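Local coordinates for protein xylooligosaccharide oxidase (Myceliophthora thermophila, PDB 5L6G) that oxidises the C1 hydroxyl of xylooligosaccharides and related sugars to lactones with a bicovalently bound FAD, passing the electrons to oxygen to form hydrogen peroxide, at residues A[350-354]-A[355-359]; A[391-394]-A[395-398]; A[454-457]-A[458-462]. All blocks are in the same frame, centred on the assembly; numbering follows the deposited sequence.

Interaction 1: residues A[350-354]-A[355-359]; sequences SALPP and DVLER
Leu-352 and Leu-357 clasp each other across the start of helix 354-368. Pro-353 holds the N-cap position, so the pair joins the residue before the cap to the fourth of the helix, a hydrophobic staple. The two side chains meet at a slant: Leu-357 CD2 lies 3.8 Å from Leu-352 CB and equally far from Leu-352 CD1, while Leu-357 CD1 lies by Leu-352 O and Pro-354 CA. Leu-357 CG stands anti to its own carbonyl carbon (chi1 -72°), which swings the isobutyl group back over the entering chain. Trp-253 of helix 246-261 packs on both leucines.

Proline has no side-chain acceptor to cap with; its carbonyl starts the regular helical bonding by taking Leu-357 N, the distance from Leu-357 N to Pro-353 O being 2.9 Å. One residue on, Glu-358 N bonds to Pro-354 O at 2.8 Å. The ring of Pro-353 takes the neighbouring sector. Val-356 CG2 rests against it, 3.7 Å from Pro-353 CG, while the carboxylate of Asp-355 slants past the ring, Asp-355 OD1 coming within 3.2 Å of Pro-353 CB.

Interaction 2: residues A[391-394]-A[395-398]; sequences RVPP and GAGS
Val-392 and Ala-396 touch across a type I beta turn that runs from Pro-393 to Ala-396 in the long loop between strands 374-381 and 409-417. The tight part is small. Val-392 CG1 comes within 3.5 Å of Ala-396 CB, because this branch stands anti to the valine's backbone N (chi1 167°) and reaches forward over the closing residue of the turn. The same alanine methyl, Ala-396 CB, sits 3.4 Å from Pro-393 O, and the ring of Pro-393 adds a more distant contact through CD. Ala-396 CB is thus the point on which valine, carbonyl and proline ring converge. The turn itself is closed by the bond from Ala-396 N to Pro-393 O, 3.0 Å long. Pro-394 stands at the second position, where the ring confines its phi, here -62°, to a value that suits this turn.

The other side is watery. One water joins Pro-393 O, at 2.7 Å, to Gly-397 N, and a second lies between Pro-394 O and Gly-397 O. The outer corner, made of Pro-394 and Gly-395, is exposed. The end of the turn and the residues after it are tied to helix 204-213: Ala-396 O accepts from Arg-211, and Ser-398 OG bonds to Ala-209 O. At the entry Arg-391 forms a salt bridge with Glu-267.

The two prolines bring no N-H, so the donors of the stretch that bond here are Ala-396 N and Gly-397 N, facing the carbonyls and the waters. Pro-393 O is thereby shared between two partners, the Ala-396 amide that closes the turn and a water that also takes up the Gly-397 amide.

Interaction 3: residues A[454-457]-A[458-462]; sequences PGLD and RAEAQ. With XYP (beta-D-xylopyranose), chain I.
Leu-456 and Asp-457 lead into helix 458-466 and turn back onto its first turn, Asp-457 as N-cap and Leu-456 joining Ala-461 in a hydrophobic staple. Hydrogen bonds fix the cap. Asp-457 OD1 accepts from Glu-460 N at 2.8 Å in a nearly straight bond that meets the oxygen close to its C-O axis; the side chain gets there because CG is tucked between the backbone N and the carbonyl carbon (chi1 70°). The main chain follows, Ala-461 N donating to Asp-457 O at 2.8 Å. No direct return bond of a capping box is made here; a water instead bridges Asp-457 N, at 2.9 Å, and Glu-460 OE1. Further along, the carbonyl oxygen of Arg-458 takes both Gln-462 N and Gln-462 NE2, from opposite faces.

The apolar contact is that of Leu-456 CB with Ala-461 CB, 3.9 Å apart, with Leu-456 CD1 reaching toward Ala-461 CA. Leu-456 CD2 makes van der Waals contact with Glu-460 OE1 at 3.8 Å, the two side chains crossing at about a right angle. With an alanine at Leu-456, CB would still face Ala-461, but the CD1 and CD2 contacts to Ala-461 CA and the Glu-460 carboxylate would probably be lost, leaving a gap there.

Among the charged groups, the extended Arg-458 side chain reaches Glu-484 in a salt bridge. The carboxylates of Asp-457 and Glu-460 remain apart, and their likely repulsion may be eased by the helix N terminus.

The loop also borders a xylose, at a site separate from the xylose site that includes Cys-155 and the substrate-binding Tyr-451. Arg-56 hydrogen-bonds this sugar and touches Pro-454. Pro-454 CG approaches the ring oxygen O5 to 3.7 Å, and Gly-455 CA lies 3.3 Å from the sugar's C5, where a side-chain CB would be crowded.

From the N terminus, interaction 1 comes first, turning the chain from strand 341-349 into helix 354-368. The chain next runs through strand 374-381 and enters the long loop that interaction 2 folds back against helix 204-213 before strand 409-417. Interaction 3 follows strand 445-446 and opens helix 458-466 in the berberine-like region. All three are local and strictly in series; none nests within or crosses another. Their centres lie 24 to 27 Å apart, and even the closest pair, interactions 2 and 3, stays about 9 Å apart at the nearest atoms. Each follows a strand of the eight-stranded antiparallel sheet: two lead into helices, and one shapes a loop between neighbouring strands.

Interaction 1: residues A[350-354]-A[355-359]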
loop_
_atom_site.group_PDB
_atom_site.type_symbol
_atom_site.label_atom_id
_atom_site.label_comp_id
_atom_site.label_asym_id
_atom_site.label_seq_id
_atom_site.Cartn_x
_atom_site.Cartn_y
_atom_site.Cartn_z
ATOM N N SER A 350 13.696 10.776 -6.002
ATOM C CA SER A 350 13.746 11.699 -7.128
ATOM C C SER A 350 14.313 10.972 -8.341
ATOM O O SER A 350 14.539 9.762 -8.306
ATOM C CB SER A 350 14.664 12.860 -6.749
ATOM O OG SER A 350 15.966 12.365 -6.437
ATOM N N ALA A 351 14.559 11.708 -9.420
ATOM C CA ALA A 351 15.464 11.206 -10.449
ATOM C C ALA A 351 16.806 10.864 -9.780
ATOM O O ALA A 351 17.173 11.434 -8.763
ATOM C CB ALA A 351 15.650 12.216 -11.559
ATOM N N LEU A 352 17.514 9.908 -10.347
ATOM C CA LEU A 352 18.764 9.431 -9.779
ATOM C C LEU A 352 19.946 10.013 -10.548
ATOM O O LEU A 352 19.950 10.002 -11.771
ATOM C CB LEU A 352 18.795 7.907 -9.873
ATOM C CG LEU A 352 17.654 7.202 -9.133
ATOM C CD1 LEU A 352 17.778 5.697 -9.241
ATOM C CD2 LEU A 352 17.617 7.638 -7.695
ATOM N N PRO A 353 20.948 10.534 -9.835
ATOM C CA PRO A 353 22.144 10.936 -10.518
ATOM C C PRO A 353 22.829 9.714 -11.158
ATOM O O PRO A 353 22.674 8.597 -10.662
ATOM C CB PRO A 353 22.984 11.594 -9.422
ATOM C CG PRO A 353 22.430 11.166 -8.144
ATOM C CD PRO A 353 21.029 10.701 -8.373
ATOM N N PRO A 354 23.520 9.909 -12.281
ATOM C CA PRO A 354 24.131 8.775 -12.978
ATOM C C PRO A 354 25.078 7.924 -12.113
ATOM O O PRO A 354 25.124 6.727 -12.299
ATOM C CB PRO A 354 24.868 9.446 -14.127
ATOM C CG PRO A 354 23.990 10.604 -14.460
ATOM C CD PRO A 354 23.517 11.124 -13.129
ATOM N N ASP A 355 25.791 8.550 -11.182
ATOM C CA ASP A 355 26.642 7.838 -10.213
ATOM C C ASP A 355 25.832 6.820 -9.394
ATOM O O ASP A 355 26.287 5.693 -9.172
ATOM C CB ASP A 355 27.379 8.829 -9.283
ATOM C CG ASP A 355 26.479 10.005 -8.802
ATOM O OD1 ASP A 355 26.116 10.859 -9.652
ATOM O OD2 ASP A 355 26.153 10.083 -7.597
ATOM N N VAL A 356 24.621 7.216 -8.989
ATOM C CA VAL A 356 23.705 6.320 -8.303
ATOM C C VAL A 356 23.127 5.293 -9.276
ATOM O O VAL A 356 23.034 4.118 -8.943
ATOM C CB VAL A 356 22.567 7.089 -7.601
ATOM C CG1 VAL A 356 21.507 6.145 -7.052
ATOM C CG2 VAL A 356 23.135 7.961 -6.496
ATOM N N LEU A 357 22.717 5.712 -10.470
ATOM C CA LEU A 357 22.296 4.726 -11.459
ATOM C C LEU A 357 23.368 3.619 -11.598
ATOM O O LEU A 357 23.049 2.427 -11.616
ATOM C CB LEU A 357 22.039 5.385 -12.810
ATOM C CG LEU A 357 20.785 6.247 -12.879
ATOM C CD1 LEU A 357 20.648 6.943 -14.214
ATOM C CD2 LEU A 357 19.564 5.389 -12.618
ATOM N N GLU A 358 24.630 4.011 -11.676
ATOM C CA GLU A 358 25.700 3.036 -11.866
ATOM C C GLU A 358 25.812 2.072 -10.693
ATOM O O GLU A 358 25.945 0.863 -10.889
ATOM C CB GLU A 358 27.034 3.740 -12.092
ATOM C CG GLU A 358 27.104 4.481 -13.422
ATOM C CD GLU A 358 27.475 3.602 -14.614
ATOM O OE1 GLU A 358 27.649 2.359 -14.456
ATOM O OE2 GLU A 358 27.549 4.183 -15.735
ATOM N N ARG A 359 25.749 2.600 -9.476
ATOM C CA ARG A 359 25.852 1.734 -8.306
ATOM C C ARG A 359 24.650 0.780 -8.198
ATOM O O ARG A 359 24.798 -0.394 -7.895
ATOM C CB ARG A 359 26.046 2.571 -7.047
ATOM C CG ARG A 359 27.341 3.386 -7.109
ATOM C CD ARG A 359 27.580 4.232 -5.864
ATOM N NE ARG A 359 26.362 4.928 -5.429
ATOM C CZ ARG A 359 25.830 4.897 -4.200
ATOM N NH1 ARG A 359 26.402 4.222 -3.191
ATOM N NH2 ARG A 359 24.722 5.582 -3.957
#

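Interaction 2: residues A[391-394]-A[395-398]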
loop_
_atom_site.group_PDB
_atom_site.type_symbol
_atom_site.label_atom_id
_atom_site.label_comp_id
_atom_site.label_asym_id
_atom_site.label_seq_id
_atom_site.Cartn_x
_atom_site.Cartn_y
_atom_site.Cartn_z
ATOM N N ARG A 391 -0.070 15.758 -8.115
ATOM C CA ARG A 391 -0.845 16.988 -8.241
ATOM C C ARG A 391 -1.623 17.296 -6.964
ATOM O O ARG A 391 -2.152 18.386 -6.808
ATOM C CB ARG A 391 -1.811 16.899 -9.425
ATOM C CG ARG A 391 -1.136 17.240 -10.729
ATOM C CD ARG A 391 -2.042 17.028 -11.929
ATOM N NE ARG A 391 -1.360 17.447 -13.152
ATOM C CZ ARG A 391 -1.701 17.075 -14.382
ATOM N NH1 ARG A 391 -2.710 16.238 -14.587
ATOM N NH2 ARG A 391 -1.019 17.543 -15.421
ATOM N N VAL A 392 -1.718 16.331 -6.060
ATOM C CA VAL A 392 -2.338 16.586 -4.775
ATOM C C VAL A 392 -1.461 17.609 -4.041
ATOM O O VAL A 392 -0.246 17.394 -3.933
ATOM C CB VAL A 392 -2.465 15.295 -3.931
ATOM C CG1 VAL A 392 -2.823 15.622 -2.487
ATOM C CG2 VAL A 392 -3.492 14.351 -4.541
ATOM N N PRO A 393 -2.062 18.716 -3.542
ATOM C CA PRO A 393 -1.278 19.748 -2.846
ATOM C C PRO A 393 -0.521 19.223 -1.620
ATOM O O PRO A 393 -1.011 18.304 -0.951
ATOM C CB PRO A 393 -2.329 20.765 -2.393
ATOM C CG PRO A 393 -3.517 20.509 -3.246
ATOM C CD PRO A 393 -3.493 19.071 -3.632
ATOM N N PRO A 394 0.665 19.809 -1.335
ATOM C CA PRO A 394 1.532 19.334 -0.248
ATOM C C PRO A 394 0.917 19.412 1.146
ATOM O O PRO A 394 1.430 18.758 2.050
ATOM C CB PRO A 394 2.762 20.255 -0.312
ATOM C CG PRO A 394 2.455 21.320 -1.301
ATOM C CD PRO A 394 1.317 20.852 -2.154
ATOM N N GLY A 395 -0.128 20.219 1.334
ATOM C CA GLY A 395 -0.828 20.286 2.621
ATOM C C GLY A 395 -2.073 19.415 2.750
ATOM O O GLY A 395 -2.706 19.399 3.804
ATOM N N ALA A 396 -2.437 18.683 1.698
ATOM C CA ALA A 396 -3.708 17.943 1.679
ATOM C C ALA A 396 -3.821 16.798 2.684
ATOM O O ALA A 396 -4.917 16.545 3.190
ATOM C CB ALA A 396 -3.990 17.405 0.292
ATOM N N GLY A 397 -2.723 16.097 2.958
ATOM C CA GLY A 397 -2.774 14.891 3.788
ATOM C C GLY A 397 -1.404 14.529 4.322
ATOM O O GLY A 397 -0.400 15.040 3.843
ATOM N N SER A 398 -1.353 13.647 5.302
ATOM C CA SER A 398 -0.071 13.290 5.908
ATOM C C SER A 398 0.811 12.472 4.971
ATOM O O SER A 398 2.034 12.467 5.121
ATOM C CB SER A 398 -0.280 12.520 7.198
ATOM O OG SER A 398 -0.973 11.322 6.936
HETATM O O HOH W 1 -0.328 16.547 1.006
HETATM O O HOH W 2 0.648 17.776 4.233
#

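Interaction 3: residues A[454-457]-A[458-462]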
loop_
_atom_site.group_PDB
_atom_site.type_symbol
_atom_site.label_atom_id
_atom_site.label_comp_id
_atom_site.label_asym_id
_atom_site.label_seq_id
_atom_site.Cartn_x
_atom_site.Cartn_y
_atom_site.Cartn_z
ATOM N N PRO A 454 10.227 -4.173 8.360
ATOM C CA PRO A 454 10.533 -4.233 9.795
ATOM C C PRO A 454 12.024 -4.196 10.099
ATOM O O PRO A 454 12.404 -4.259 11.268
ATOM C CB PRO A 454 9.916 -5.563 10.228
ATOM C CG PRO A 454 9.925 -6.398 8.987
ATOM C CD PRO A 454 9.746 -5.458 7.835
ATOM N N GLY A 455 12.863 -4.083 9.071
ATOM C CA GLY A 455 14.306 -3.891 9.265
ATOM C C GLY A 455 14.639 -2.504 9.800
ATOM O O GLY A 455 15.721 -2.295 10.347
ATOM N N LEU A 456 13.723 -1.555 9.635
ATOM C CA LEU A 456 13.935 -0.180 10.106
ATOM C C LEU A 456 13.582 -0.112 11.579
ATOM O O LEU A 456 12.517 -0.590 11.976
ATOM C CB LEU A 456 13.035 0.798 9.357
ATOM C CG LEU A 456 13.028 0.692 7.836
ATOM C CD1 LEU A 456 11.851 1.463 7.273
ATOM C CD2 LEU A 456 14.357 1.164 7.228
ATOM N N ASP A 457 14.440 0.512 12.379
ATOM C CA ASP A 457 14.063 0.785 13.767
ATOM C C ASP A 457 12.974 1.854 13.810
ATOM O O ASP A 457 12.683 2.520 12.805
ATOM C CB ASP A 457 15.263 1.079 14.699
ATOM C CG ASP A 457 15.954 2.417 14.445
ATOM O OD1 ASP A 457 15.319 3.435 14.073
ATOM O OD2 ASP A 457 17.184 2.451 14.702
ATOM N N ARG A 458 12.326 1.967 14.957
ATOM C CA ARG A 458 11.165 2.824 15.070
ATOM C C ARG A 458 11.457 4.263 14.660
ATOM O O ARG A 458 10.687 4.857 13.900
ATOM C CB ARG A 458 10.612 2.789 16.484
ATOM C CG ARG A 458 9.275 3.482 16.592
ATOM C CD ARG A 458 8.631 3.238 17.933
ATOM N NE ARG A 458 7.344 3.905 17.962
ATOM C CZ ARG A 458 6.673 4.191 19.062
ATOM N NH1 ARG A 458 7.162 3.868 20.259
ATOM N NH2 ARG A 458 5.502 4.810 18.953
ATOM N N ALA A 459 12.566 4.818 15.143
ATOM C CA ALA A 459 12.932 6.191 14.798
ATOM C C ALA A 459 13.142 6.374 13.297
ATOM O O ALA A 459 12.622 7.334 12.707
ATOM C CB ALA A 459 14.179 6.637 15.548
ATOM N N GLU A 460 13.902 5.469 12.680
ATOM C CA GLU A 460 14.164 5.604 11.269
ATOM C C GLU A 460 12.866 5.457 10.501
ATOM O O GLU A 460 12.625 6.228 9.583
ATOM C CB GLU A 460 15.219 4.627 10.735
ATOM C CG GLU A 460 15.593 4.976 9.286
ATOM C CD GLU A 460 16.582 4.030 8.628
ATOM O OE1 GLU A 460 16.963 3.006 9.232
ATOM O OE2 GLU A 460 16.953 4.316 7.470
ATOM N N ALA A 461 12.032 4.494 10.887
ATOM C CA ALA A 461 10.822 4.187 10.129
ATOM C C ALA A 461 9.898 5.408 10.023
ATOM O O ALA A 461 9.452 5.785 8.920
ATOM C CB ALA A 461 10.091 3.004 10.751
ATOM N N GLN A 462 9.642 6.040 11.163
ATOM C CA GLN A 462 8.803 7.244 11.194
ATOM C C GLN A 462 9.358 8.318 10.273
ATOM O O GLN A 462 8.598 8.983 9.552
ATOM C CB GLN A 462 8.756 7.815 12.593
ATOM C CG GLN A 462 7.933 7.011 13.544
ATOM C CD GLN A 462 8.179 7.470 14.939
ATOM O OE1 GLN A 462 7.612 8.445 15.374
ATOM N NE2 GLN A 462 9.095 6.809 15.617
HETATM O O1 XYP I . 11.891 -9.289 10.598
HETATM C C1 XYP I . 12.978 -8.395 10.535
HETATM C C2 XYP I . 14.218 -9.091 11.098
HETATM C C3 XYP I . 15.395 -8.156 10.966
HETATM C C4 XYP I . 15.560 -7.796 9.503
HETATM C C5 XYP I . 14.282 -7.195 8.961
HETATM O O2 XYP I . 14.034 -9.474 12.475
HETATM O O3 XYP I . 16.595 -8.785 11.411
HETATM O O4 XYP I . 16.648 -6.884 9.400
HETATM O O5 XYP I . 13.181 -8.082 9.168
HETATM O O HOH W 3 16.848 1.680 11.297
#